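PDB 5L6G: xylooligosaccharide oxidase from Myceliophthora thermophila, which oxidises the C1 hydroxyl of xylooligosaccharides and related sugars to lactones, passing the electrons through a bicovalently bound FAD to oxygen to give hydrogen peroxide. Local coordinates for residues E238-W243 with N307-Q312; S344-T349 with W445-N450; S374-I379 with E412-S417. One frame throughout, in Å; residues are numbered along the deposited sequence.

Contact 1. Residues E238-W243 with N307-Q312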
loop_
_atom_site.group_PDB
_atom_site.type_symbol
_atom_site.label_atom_id
_atom_site.label_comp_id
_atom_site.label_asym_id
_atom_site.label_seq_id
_atom_site.Cartn_x
_atom_site.Cartn_y
_atom_site.Cartn_z
ATOM N N GLU A 238 10.977 18.671 8.432
ATOM C CA GLU A 238 9.660 18.807 8.997
ATOM C C GLU A 238 9.251 20.268 9.022
ATOM O O GLU A 238 10.101 21.171 9.076
ATOM C CB GLU A 238 9.669 18.232 10.411
ATOM C CG GLU A 238 9.704 16.727 10.414
ATOM C CD GLU A 238 10.197 16.096 11.699
ATOM O OE1 GLU A 238 10.164 16.739 12.772
ATOM O OE2 GLU A 238 10.596 14.908 11.611
ATOM N N ILE A 239 7.945 20.495 8.958
ATOM C CA ILE A 239 7.391 21.831 9.142
ATOM C C ILE A 239 6.215 21.666 10.059
ATOM O O ILE A 239 5.192 21.108 9.660
ATOM C CB ILE A 239 6.915 22.483 7.828
ATOM C CG1 ILE A 239 8.049 22.535 6.798
ATOM C CG2 ILE A 239 6.350 23.872 8.113
ATOM C CD1 ILE A 239 7.590 22.759 5.371
ATOM N N ASN A 240 6.369 22.150 11.293
ATOM C CA ASN A 240 5.289 22.066 12.254
ATOM C C ASN A 240 4.189 23.051 11.893
ATOM O O ASN A 240 4.469 24.177 11.495
ATOM C CB ASN A 240 5.796 22.317 13.676
ATOM C CG ASN A 240 6.597 21.152 14.205
ATOM O OD1 ASN A 240 6.236 20.000 13.991
ATOM N ND2 ASN A 240 7.678 21.442 14.908
ATOM N N LEU A 241 2.945 22.593 12.009
ATOM C CA LEU A 241 1.796 23.377 11.598
ATOM C C LEU A 241 0.953 23.695 12.815
ATOM O O LEU A 241 0.686 22.798 13.613
ATOM C CB LEU A 241 0.956 22.596 10.596
ATOM C CG LEU A 241 1.640 22.215 9.291
ATOM C CD1 LEU A 241 0.786 21.203 8.532
ATOM C CD2 LEU A 241 1.914 23.462 8.474
ATOM N N PRO A 242 0.496 24.952 12.941
ATOM C CA PRO A 242 -0.280 25.366 14.104
ATOM C C PRO A 242 -1.747 25.001 13.986
ATOM O O PRO A 242 -2.618 25.865 14.119
ATOM C CB PRO A 242 -0.106 26.881 14.096
ATOM C CG PRO A 242 -0.043 27.202 12.653
ATOM C CD PRO A 242 0.786 26.104 12.066
ATOM N N TRP A 243 -2.022 23.723 13.780
ATOM C CA TRP A 243 -3.372 23.297 13.456
ATOM C C TRP A 243 -4.134 22.898 14.725
ATOM O O TRP A 243 -4.517 21.755 14.921
ATOM C CB TRP A 243 -3.322 22.188 12.411
ATOM C CG TRP A 243 -2.987 22.679 11.015
ATOM C CD1 TRP A 243 -2.429 23.884 10.660
ATOM C CD2 TRP A 243 -3.152 21.948 9.803
ATOM N NE1 TRP A 243 -2.281 23.954 9.310
ATOM C CE2 TRP A 243 -2.704 22.773 8.754
ATOM C CE3 TRP A 243 -3.662 20.678 9.502
ATOM C CZ2 TRP A 243 -2.732 22.368 7.420
ATOM C CZ3 TRP A 243 -3.696 20.273 8.169
ATOM C CH2 TRP A 243 -3.236 21.126 7.148
ATOM N N ASN A 307 8.158 27.587 9.642
ATOM C CA ASN A 307 9.589 27.389 9.695
ATOM C C ASN A 307 9.930 25.945 9.431
ATOM O O ASN A 307 9.214 25.049 9.865
ATOM C CB ASN A 307 10.125 27.790 11.076
ATOM C CG ASN A 307 10.134 29.291 11.289
ATOM O OD1 ASN A 307 9.389 30.019 10.638
ATOM N ND2 ASN A 307 10.976 29.766 12.206
ATOM N N LEU A 308 11.036 25.725 8.728
ATOM C CA LEU A 308 11.627 24.394 8.599
ATOM C C LEU A 308 12.194 23.957 9.927
ATOM O O LEU A 308 12.714 24.778 10.676
ATOM C CB LEU A 308 12.810 24.400 7.629
ATOM C CG LEU A 308 12.684 24.084 6.148
ATOM C CD1 LEU A 308 14.077 24.062 5.512
ATOM C CD2 LEU A 308 11.958 22.775 5.931
ATOM N N SER A 309 12.142 22.660 10.206
ATOM C CA SER A 309 12.874 22.116 11.349
ATOM C C SER A 309 13.423 20.736 11.013
ATOM O O SER A 309 13.050 20.139 9.991
ATOM C CB SER A 309 11.992 22.065 12.597
ATOM O OG SER A 309 10.793 21.355 12.351
ATOM N N SER A 310 14.336 20.257 11.857
ATOM C CA SER A 310 14.882 18.908 11.741
ATOM C C SER A 310 15.371 18.618 10.325
ATOM O O SER A 310 15.064 17.571 9.761
ATOM C CB SER A 310 13.822 17.862 12.123
ATOM O OG SER A 310 13.428 18.004 13.476
ATOM N N VAL A 311 16.126 19.542 9.751
ATOM C CA VAL A 311 16.653 19.334 8.411
ATOM C C VAL A 311 17.859 18.411 8.542
ATOM O O VAL A 311 18.837 18.758 9.192
ATOM C CB VAL A 311 17.043 20.659 7.755
ATOM C CG1 VAL A 311 17.726 20.425 6.419
ATOM C CG2 VAL A 311 15.813 21.540 7.595
ATOM N N GLN A 312 17.778 17.237 7.935
ATOM C CA GLN A 312 18.835 16.224 8.041
ATOM C C GLN A 312 19.162 15.683 6.656
ATOM O O GLN A 312 18.289 15.157 5.981
ATOM C CB GLN A 312 18.375 15.060 8.918
ATOM C CG GLN A 312 18.263 15.365 10.404
ATOM C CD GLN A 312 17.474 14.294 11.144
ATOM O OE1 GLN A 312 17.476 13.129 10.759
ATOM N NE2 GLN A 312 16.789 14.693 12.206
HETATM O O HOH W 1 10.952 19.101 13.737
HETATM O O HOH W 2 8.793 23.434 12.004
HETATM O O HOH W 3 6.445 26.108 11.589
#
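Glu238 and Ser309 face each other as an antiparallel hydrogen-bonded pair. Glu238 N donates to Ser309 O at 3.0 Å, and Ser309 N returns a bond to Glu238 O at 2.8 Å. On the side-chain face of this pair, one water sits 2.7 Å from Glu238 OE1, to which it donates, and also bonds the hydroxyls of Ser309 and Ser310. Chi1 of Glu238 (-74°) sets CG beside the backbone N; the extended chain brings OE1 to 3.6 Å from Ser310 OG. The strands part toward Asn240 and Asn307. There a second water accepts from Asn240 N, donates to Asn307 O at 2.7 Å and bonds Ser309 OG, filling the place of a direct strand bond. A third joins Asn240 O to Asn307 N. On the other face of the sheet, Ile239 CG1 meets Leu308 CD2 at 4.0 Å. In the next shell, Gln281 NE2 bonds both Glu238 OE1 and Asn240 OD1, fixing these polar ends from the neighbouring strand. Strand 308-314 is the outermost on this side of the antiparallel sheet, and strand 280-286 flanks 234-240 on its other side. Helix 290-304 covers the face of Ile239 and Leu308 through Ile297.

Contact 2. Residues S344-T349 with W445-N450. With FAD (flavin-adenine dinucleotide), chain D.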
loop_
_atom_site.group_PDB
_atom_site.type_symbol
_atom_site.label_atom_id
_atom_site.label_comp_id
_atom_site.label_asym_id
_atom_site.label_seq_id
_atom_site.Cartn_x
_atom_site.Cartn_y
_atom_site.Cartn_z
ATOM N N SER A 344 -8.412 1.206 10.530
ATOM C CA SER A 344 -7.886 2.197 9.604
ATOM C C SER A 344 -8.817 2.424 8.437
ATOM O O SER A 344 -9.586 1.546 8.051
ATOM C CB SER A 344 -6.498 1.778 9.118
ATOM O OG SER A 344 -6.015 2.631 8.107
ATOM N N LYS A 345 -8.788 3.648 7.925
ATOM C CA LYS A 345 -9.521 4.004 6.730
ATOM C C LYS A 345 -8.572 4.770 5.823
ATOM O O LYS A 345 -7.458 5.190 6.228
ATOM C CB LYS A 345 -10.758 4.845 7.062
ATOM C CG LYS A 345 -11.787 4.148 7.934
ATOM C CD LYS A 345 -13.099 4.921 8.070
ATOM C CE LYS A 345 -14.056 4.733 6.898
ATOM N NZ LYS A 345 -14.796 3.436 6.863
ATOM N N SER A 346 -8.998 4.907 4.576
ATOM C CA SER A 346 -8.274 5.698 3.622
ATOM C C SER A 346 -9.220 6.543 2.806
ATOM O O SER A 346 -10.462 6.374 2.855
ATOM C CB SER A 346 -7.513 4.761 2.687
ATOM O OG SER A 346 -8.388 4.177 1.752
ATOM N N LEU A 347 -8.621 7.452 2.054
ATOM C CA LEU A 347 -9.316 8.236 1.089
ATOM C C LEU A 347 -8.322 8.689 0.036
ATOM O O LEU A 347 -7.111 8.790 0.283
ATOM C CB LEU A 347 -9.916 9.505 1.717
ATOM C CG LEU A 347 -11.334 9.537 2.264
ATOM C CD1 LEU A 347 -11.568 10.937 2.811
ATOM C CD2 LEU A 347 -12.372 9.233 1.220
ATOM N N VAL A 348 -8.880 8.945 -1.136
ATOM C CA VAL A 348 -8.247 9.727 -2.178
ATOM C C VAL A 348 -9.255 10.819 -2.476
ATOM O O VAL A 348 -10.449 10.544 -2.610
ATOM C CB VAL A 348 -7.999 8.891 -3.434
ATOM C CG1 VAL A 348 -7.437 9.751 -4.563
ATOM C CG2 VAL A 348 -7.043 7.749 -3.110
ATOM N N THR A 349 -8.806 12.063 -2.516
ATOM C CA THR A 349 -9.700 13.152 -2.817
ATOM C C THR A 349 -9.041 14.129 -3.794
ATOM O O THR A 349 -7.811 14.182 -3.952
ATOM C CB THR A 349 -10.140 13.978 -1.569
ATOM O OG1 THR A 349 -9.083 14.859 -1.148
ATOM C CG2 THR A 349 -10.629 13.145 -0.393
ATOM N N TRP A 445 -13.796 11.295 -5.080
ATOM C CA TRP A 445 -13.106 10.564 -4.036
ATOM C C TRP A 445 -13.137 9.081 -4.289
ATOM O O TRP A 445 -14.031 8.557 -4.967
ATOM C CB TRP A 445 -13.669 10.892 -2.640
ATOM C CG TRP A 445 -15.052 10.384 -2.392
ATOM C CD1 TRP A 445 -16.219 11.012 -2.689
ATOM C CD2 TRP A 445 -15.408 9.132 -1.806
ATOM N NE1 TRP A 445 -17.292 10.227 -2.325
ATOM C CE2 TRP A 445 -16.817 9.075 -1.760
ATOM C CE3 TRP A 445 -14.669 8.056 -1.299
ATOM C CZ2 TRP A 445 -17.510 7.975 -1.245
ATOM C CZ3 TRP A 445 -15.357 6.969 -0.761
ATOM C CH2 TRP A 445 -16.773 6.935 -0.758
ATOM N N GLY A 446 -12.121 8.423 -3.751
ATOM C CA GLY A 446 -12.048 6.974 -3.742
ATOM C C GLY A 446 -11.331 6.527 -2.493
ATOM O O GLY A 446 -11.093 7.324 -1.586
ATOM N N MET A 447 -10.987 5.248 -2.440
ATOM C CA MET A 447 -10.250 4.698 -1.318
ATOM C C MET A 447 -9.160 3.772 -1.828
ATOM O O MET A 447 -9.152 3.404 -2.989
ATOM C CB MET A 447 -11.201 3.980 -0.361
ATOM C CG MET A 447 -12.026 4.960 0.465
ATOM S SD MET A 447 -13.330 4.204 1.456
ATOM C CE MET A 447 -13.839 5.592 2.465
ATOM N N TYR A 448 -8.253 3.404 -0.941
ATOM C CA TYR A 448 -6.977 2.819 -1.322
ATOM C C TYR A 448 -6.778 1.540 -0.568
ATOM O O TYR A 448 -6.578 1.550 0.641
ATOM C CB TYR A 448 -5.878 3.814 -0.974
ATOM C CG TYR A 448 -4.444 3.394 -1.196
ATOM C CD1 TYR A 448 -4.024 2.861 -2.391
ATOM C CD2 TYR A 448 -3.492 3.608 -0.220
ATOM C CE1 TYR A 448 -2.692 2.519 -2.600
ATOM C CE2 TYR A 448 -2.160 3.290 -0.414
ATOM C CZ TYR A 448 -1.757 2.764 -1.607
ATOM O OH TYR A 448 -0.426 2.432 -1.776
ATOM N N ILE A 449 -6.845 0.436 -1.296
ATOM C CA ILE A 449 -6.842 -0.903 -0.700
ATOM C C ILE A 449 -5.528 -1.297 -0.001
ATOM O O ILE A 449 -5.513 -2.225 0.795
ATOM C CB ILE A 449 -7.295 -1.963 -1.745
ATOM C CG1 ILE A 449 -7.747 -3.250 -1.052
ATOM C CG2 ILE A 449 -6.219 -2.203 -2.789
ATOM C CD1 ILE A 449 -8.253 -4.305 -2.014
ATOM N N ASN A 450 -4.423 -0.587 -0.250
ATOM C CA ASN A 450 -3.248 -0.808 0.558
ATOM C C ASN A 450 -3.451 -0.361 2.003
ATOM O O ASN A 450 -2.675 -0.727 2.872
ATOM C CB ASN A 450 -2.006 -0.199 -0.081
ATOM C CG ASN A 450 -1.315 -1.174 -1.012
ATOM O OD1 ASN A 450 -1.595 -2.366 -0.968
ATOM N ND2 ASN A 450 -0.411 -0.676 -1.848
HETATM P PA FAD D . -0.328 -9.212 2.511
HETATM O O1A FAD D . 0.619 -10.388 2.454
HETATM O O2A FAD D . -1.254 -9.154 3.685
HETATM O O5B FAD D . -1.073 -9.049 1.136
HETATM C C5B FAD D . -2.010 -8.004 0.859
HETATM C C4B FAD D . -2.907 -8.413 -0.287
HETATM O O4B FAD D . -2.109 -8.657 -1.448
HETATM C C3B FAD D . -3.665 -9.701 -0.011
HETATM O O3B FAD D . -4.902 -9.669 -0.691
HETATM C C2B FAD D . -2.789 -10.758 -0.632
HETATM O O2B FAD D . -3.477 -11.965 -0.936
HETATM C C1B FAD D . -2.261 -10.025 -1.844
HETATM N N9A FAD D . -0.972 -10.582 -2.261
HETATM C C8A FAD D . 0.140 -10.723 -1.545
HETATM N N7A FAD D . 1.117 -11.302 -2.283
HETATM C C5A FAD D . 0.585 -11.505 -3.487
HETATM C C6A FAD D . 1.061 -12.109 -4.730
HETATM N N6A FAD D . 2.334 -12.546 -4.749
HETATM N N1A FAD D . 0.192 -12.186 -5.760
HETATM C C2A FAD D . -1.060 -11.725 -5.708
HETATM N N3A FAD D . -1.569 -11.149 -4.578
HETATM C C4A FAD D . -0.781 -11.033 -3.474
HETATM N N1 FAD D . 1.327 1.349 1.972
HETATM C C2 FAD D . 1.741 2.404 1.202
HETATM O O2 FAD D . 1.190 2.598 0.083
HETATM N N3 FAD D . 2.752 3.209 1.612
HETATM C C4 FAD D . 3.409 3.020 2.782
HETATM O O4 FAD D . 4.351 3.763 3.178
HETATM C C4X FAD D . 3.014 1.907 3.670
HETATM N N5 FAD D . 3.615 1.644 4.867
HETATM C C5X FAD D . 3.254 0.578 5.675
HETATM C C6 FAD D . 3.897 0.299 6.888
HETATM C C7 FAD D . 3.474 -0.785 7.674
HETATM C C7M FAD D . 4.180 -1.037 8.983
HETATM C C8 FAD D . 2.369 -1.694 7.211
HETATM C C8M FAD D . 1.941 -2.922 8.008
HETATM C C9 FAD D . 1.756 -1.404 5.997
HETATM C C9A FAD D . 2.139 -0.298 5.217
HETATM N N10 FAD D . 1.505 0.019 3.986
HETATM C C10 FAD D . 1.897 1.089 3.178
HETATM C "C1'" FAD D . 0.400 -0.775 3.461
HETATM C "C2'" FAD D . 0.861 -1.859 2.540
HETATM O "O2'" FAD D . 1.155 -1.249 1.280
HETATM C "C3'" FAD D . -0.322 -2.796 2.366
HETATM O "O3'" FAD D . -0.760 -3.313 3.628
HETATM C "C4'" FAD D . 0.105 -3.947 1.451
HETATM O "O4'" FAD D . -1.041 -4.403 0.717
HETATM C "C5'" FAD D . 0.727 -5.044 2.277
HETATM O "O5'" FAD D . 1.449 -5.935 1.424
HETATM P P FAD D . 1.882 -7.325 2.033
HETATM O O1P FAD D . 2.445 -8.220 0.973
HETATM O O2P FAD D . 2.718 -7.106 3.253
HETATM O O3P FAD D . 0.494 -7.838 2.644
HETATM O O HOH W 4 -9.382 1.986 2.648
#
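Ser346 points its side chain toward segment 445-450, and its OG accepts from Tyr448 N at 2.8 Å with an N-H...O angle of 161°. A side chain thus takes the bond where regular backbone pairing has ended. That pairing is Val348 with Gly446, whose N-H and C=O groups bond both ways. Met447 lies next to Ser346: its extended chain passes the carbonyl, with CG 3.2 Å from Ser346 O, and its CE reaches Leu347 CD2. The same CD2 branch approaches the Trp445 indole obliquely, 3.6 Å from CE3. Tyr448 turns its ring away from the strand, CG anti to the backbone N (chi1 176°). Its OH meets FAD O2 in the ring plane, a very short hydrogen bond of 2.5 Å. Asn450 CB lies over one face of this ring, offset toward the rim. Asn450 ND2 donates to Tyr448 OH at 3.1 Å and to His163 O, while OD1 accepts from FAD O4' at 2.7 Å. An alanine in place of Asn450 would probably leave the ribityl O4' without this acceptor and the Tyr448 hydroxyl without one of its donors. Gly168 N also bonds that hydroxyl, and Tyr451 packs edge-to-face with the ring. The short strand 445-446 closes one edge of the substrate-domain sheet, and the chain beyond it lines the flavin pocket of this FAD-linked oxidase family.

Contact 3. Residues S374-I379 with E412-S417; sequences SWYIII and ELYDRS. With XYP (beta-D-xylopyranose), chain H.
Strands 374-379 and 412-417 run antiparallel, their axes 4.6 Å apart at closest approach and 170° between directions, with hydrogen-bonded pairs at Ser374-Arg416, Tyr376-Tyr414 and Ile378-Glu412. They are central neighbours in the antiparallel sheet that floors the sugar site. The ladder is firm at Ile378 N to Glu412 O, 2.7 Å, and frays at Ser374 N to Arg416 O, which is weak. Trp375, Ile377, Leu413 and Asp415 share the face toward helix 426-437. Ile377 CG1 packs on Leu413 CG, and Trp375 makes edge-to-face contacts with Phe428 and Trp432. The opposite face carries Tyr376, Ile378, Glu412 and Tyr414. The tyrosine rings are nearly parallel, 8° apart, but slid so far that they barely overlap. Instead Tyr414 CB sits over the centre of the Tyr376 ring as a CH-pi contact, 3.5 Å from its centroid. Tyr376 OH in turn lies over the Tyr414 ring, toward the rim. Ile378 and Glu412 lie side by side, and Ile378 CD1 is 3.8 Å from C2 of the bound beta-D-xylopyranose. Glu412 is a substrate-binding residue, and Tyr96 OH bonds its OE2. Arg272, Thr154 and Tyr451 bond the same sugar. The Tyr376 ring and the Glu412 carboxylate stand almost perpendicular, at 87°, and Tyr376 OH comes to 3.2 Å from the sugar's C5.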
loop_
_atom_site.group_PDB
_atom_site.type_symbol
_atom_site.label_atom_id
_atom_site.label_comp_id
_atom_site.label_asym_id
_atom_site.label_seq_id
_atom_site.Cartn_x
_atom_site.Cartn_y
_atom_site.Cartn_z
ATOM N N SER A 374 -4.512 6.149 20.445
ATOM C CA SER A 374 -3.447 6.595 19.544
ATOM C C SER A 374 -3.858 6.589 18.072
ATOM O O SER A 374 -3.645 5.593 17.349
ATOM C CB SER A 374 -2.220 5.697 19.699
ATOM O OG SER A 374 -1.703 5.750 21.001
ATOM N N TRP A 375 -4.340 7.718 17.589
ATOM C CA TRP A 375 -4.734 7.835 16.216
ATOM C C TRP A 375 -3.778 8.771 15.464
ATOM O O TRP A 375 -3.074 9.568 16.078
ATOM C CB TRP A 375 -6.171 8.322 16.115
ATOM C CG TRP A 375 -6.354 9.702 16.641
ATOM C CD1 TRP A 375 -6.713 10.051 17.902
ATOM C CD2 TRP A 375 -6.150 10.919 15.927
ATOM N NE1 TRP A 375 -6.756 11.407 18.022
ATOM C CE2 TRP A 375 -6.412 11.967 16.817
ATOM C CE3 TRP A 375 -5.772 11.226 14.611
ATOM C CZ2 TRP A 375 -6.324 13.306 16.438
ATOM C CZ3 TRP A 375 -5.675 12.524 14.240
ATOM C CH2 TRP A 375 -5.957 13.560 15.141
ATOM N N TYR A 376 -3.718 8.616 14.147
ATOM C CA TYR A 376 -3.063 9.614 13.296
ATOM C C TYR A 376 -3.784 9.719 11.974
ATOM O O TYR A 376 -4.567 8.833 11.603
ATOM C CB TYR A 376 -1.564 9.330 13.076
ATOM C CG TYR A 376 -1.204 8.060 12.313
ATOM C CD1 TYR A 376 -1.300 8.008 10.914
ATOM C CD2 TYR A 376 -0.717 6.937 12.977
ATOM C CE1 TYR A 376 -0.949 6.859 10.208
ATOM C CE2 TYR A 376 -0.353 5.786 12.265
ATOM C CZ TYR A 376 -0.486 5.765 10.882
ATOM O OH TYR A 376 -0.153 4.637 10.151
ATOM N N ILE A 377 -3.533 10.828 11.287
ATOM C CA ILE A 377 -3.962 11.018 9.916
ATOM C C ILE A 377 -2.735 11.402 9.076
ATOM O O ILE A 377 -1.912 12.231 9.481
ATOM C CB ILE A 377 -5.082 12.081 9.788
ATOM C CG1 ILE A 377 -5.544 12.208 8.336
ATOM C CG2 ILE A 377 -4.641 13.441 10.298
ATOM C CD1 ILE A 377 -6.798 13.045 8.186
ATOM N N ILE A 378 -2.608 10.774 7.919
ATOM C CA ILE A 378 -1.594 11.176 6.964
ATOM C C ILE A 378 -2.320 11.740 5.750
ATOM O O ILE A 378 -3.273 11.149 5.274
ATOM C CB ILE A 378 -0.691 10.011 6.577
ATOM C CG1 ILE A 378 0.259 9.691 7.725
ATOM C CG2 ILE A 378 0.082 10.326 5.303
ATOM C CD1 ILE A 378 1.173 8.512 7.444
ATOM N N ILE A 379 -1.899 12.910 5.286
ATOM C CA ILE A 379 -2.401 13.467 4.053
ATOM C C ILE A 379 -1.188 13.580 3.153
ATOM O O ILE A 379 -0.332 14.445 3.356
ATOM C CB ILE A 379 -3.053 14.869 4.236
ATOM C CG1 ILE A 379 -4.112 14.839 5.336
ATOM C CG2 ILE A 379 -3.686 15.341 2.928
ATOM C CD1 ILE A 379 -4.290 16.158 6.035
ATOM N N GLU A 412 -4.268 8.325 4.891
ATOM C CA GLU A 412 -4.331 7.193 5.773
ATOM C C GLU A 412 -4.884 7.708 7.102
ATOM O O GLU A 412 -4.350 8.668 7.659
ATOM C CB GLU A 412 -2.956 6.574 6.013
ATOM C CG GLU A 412 -3.033 5.285 6.819
ATOM C CD GLU A 412 -1.675 4.677 7.122
ATOM O OE1 GLU A 412 -0.624 5.328 6.857
ATOM O OE2 GLU A 412 -1.668 3.548 7.659
ATOM N N LEU A 413 -5.947 7.067 7.580
ATOM C CA LEU A 413 -6.516 7.351 8.888
ATOM C C LEU A 413 -6.361 6.098 9.725
ATOM O O LEU A 413 -6.748 5.023 9.316
ATOM C CB LEU A 413 -7.990 7.761 8.810
ATOM C CG LEU A 413 -8.403 8.995 7.986
ATOM C CD1 LEU A 413 -8.490 8.686 6.509
ATOM C CD2 LEU A 413 -9.740 9.551 8.464
ATOM N N TYR A 414 -5.780 6.247 10.908
ATOM C CA TYR A 414 -5.298 5.100 11.667
ATOM C C TYR A 414 -5.676 5.279 13.114
ATOM O O TYR A 414 -5.400 6.315 13.705
ATOM C CB TYR A 414 -3.787 5.016 11.526
ATOM C CG TYR A 414 -3.158 3.666 11.767
ATOM C CD1 TYR A 414 -2.956 2.781 10.715
ATOM C CD2 TYR A 414 -2.688 3.301 13.018
ATOM C CE1 TYR A 414 -2.347 1.554 10.912
ATOM C CE2 TYR A 414 -2.069 2.067 13.221
ATOM C CZ TYR A 414 -1.895 1.209 12.150
ATOM O OH TYR A 414 -1.261 0.007 12.308
ATOM N N ASP A 415 -6.281 4.256 13.701
ATOM C CA ASP A 415 -6.845 4.358 15.052
ATOM C C ASP A 415 -6.408 3.105 15.813
ATOM O O ASP A 415 -6.945 2.026 15.596
ATOM C CB ASP A 415 -8.366 4.490 14.942
ATOM C CG ASP A 415 -9.081 4.447 16.274
ATOM O OD1 ASP A 415 -8.419 4.548 17.352
ATOM O OD2 ASP A 415 -10.346 4.309 16.236
ATOM N N ARG A 416 -5.400 3.263 16.665
ATOM C CA ARG A 416 -4.660 2.144 17.250
ATOM C C ARG A 416 -4.944 2.072 18.739
ATOM O O ARG A 416 -4.944 3.103 19.410
ATOM C CB ARG A 416 -3.159 2.345 17.041
ATOM C CG ARG A 416 -2.287 1.295 17.703
ATOM C CD ARG A 416 -0.813 1.602 17.509
ATOM N NE ARG A 416 0.030 0.551 18.075
ATOM C CZ ARG A 416 1.362 0.585 18.077
ATOM N NH1 ARG A 416 2.021 1.623 17.570
ATOM N NH2 ARG A 416 2.042 -0.407 18.628
ATOM N N SER A 417 -5.206 0.875 19.246
ATOM C CA SER A 417 -5.376 0.694 20.685
ATOM C C SER A 417 -4.239 -0.165 21.212
ATOM O O SER A 417 -3.725 -1.016 20.476
ATOM C CB SER A 417 -6.724 0.027 21.000
ATOM O OG SER A 417 -6.842 -1.236 20.386
HETATM O O1 XYP H . 1.577 5.397 5.013
HETATM C C1 XYP H . 2.278 4.614 5.976
HETATM C C2 XYP H . 3.285 5.502 6.705
HETATM C C3 XYP H . 3.918 4.767 7.880
HETATM C C4 XYP H . 2.835 4.182 8.780
HETATM C C5 XYP H . 1.852 3.328 7.969
HETATM O O2 XYP H . 4.295 5.878 5.769
HETATM O O3 XYP H . 4.823 5.630 8.591
HETATM O O4 XYP H . 3.427 3.327 9.766
HETATM O O5 XYP H . 1.323 4.048 6.860
#

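All three contacts belong to one antiparallel sheet. Contact 1 lies at one outer edge, contact 2 at the other, and contact 3 between them. Contacts 2 and 3 are buried and touch: strands 341-349 and 409-417 are neighbours, joined by Lys345 O to Leu413 N at 2.8 Å. Contact 1 touches neither and is a surface contact, about 20 Å from contact 3 between centres. The chemistry follows the position. At the exposed edge, waters bridge the strands where direct bonds stop, and serine hydroxyls join the water network. In the middle, a long ladder, weak at one end, carries aromatic and acidic side chains to the sugar. At the other, buried edge, the pairing is short and the chain leaves to meet the flavin.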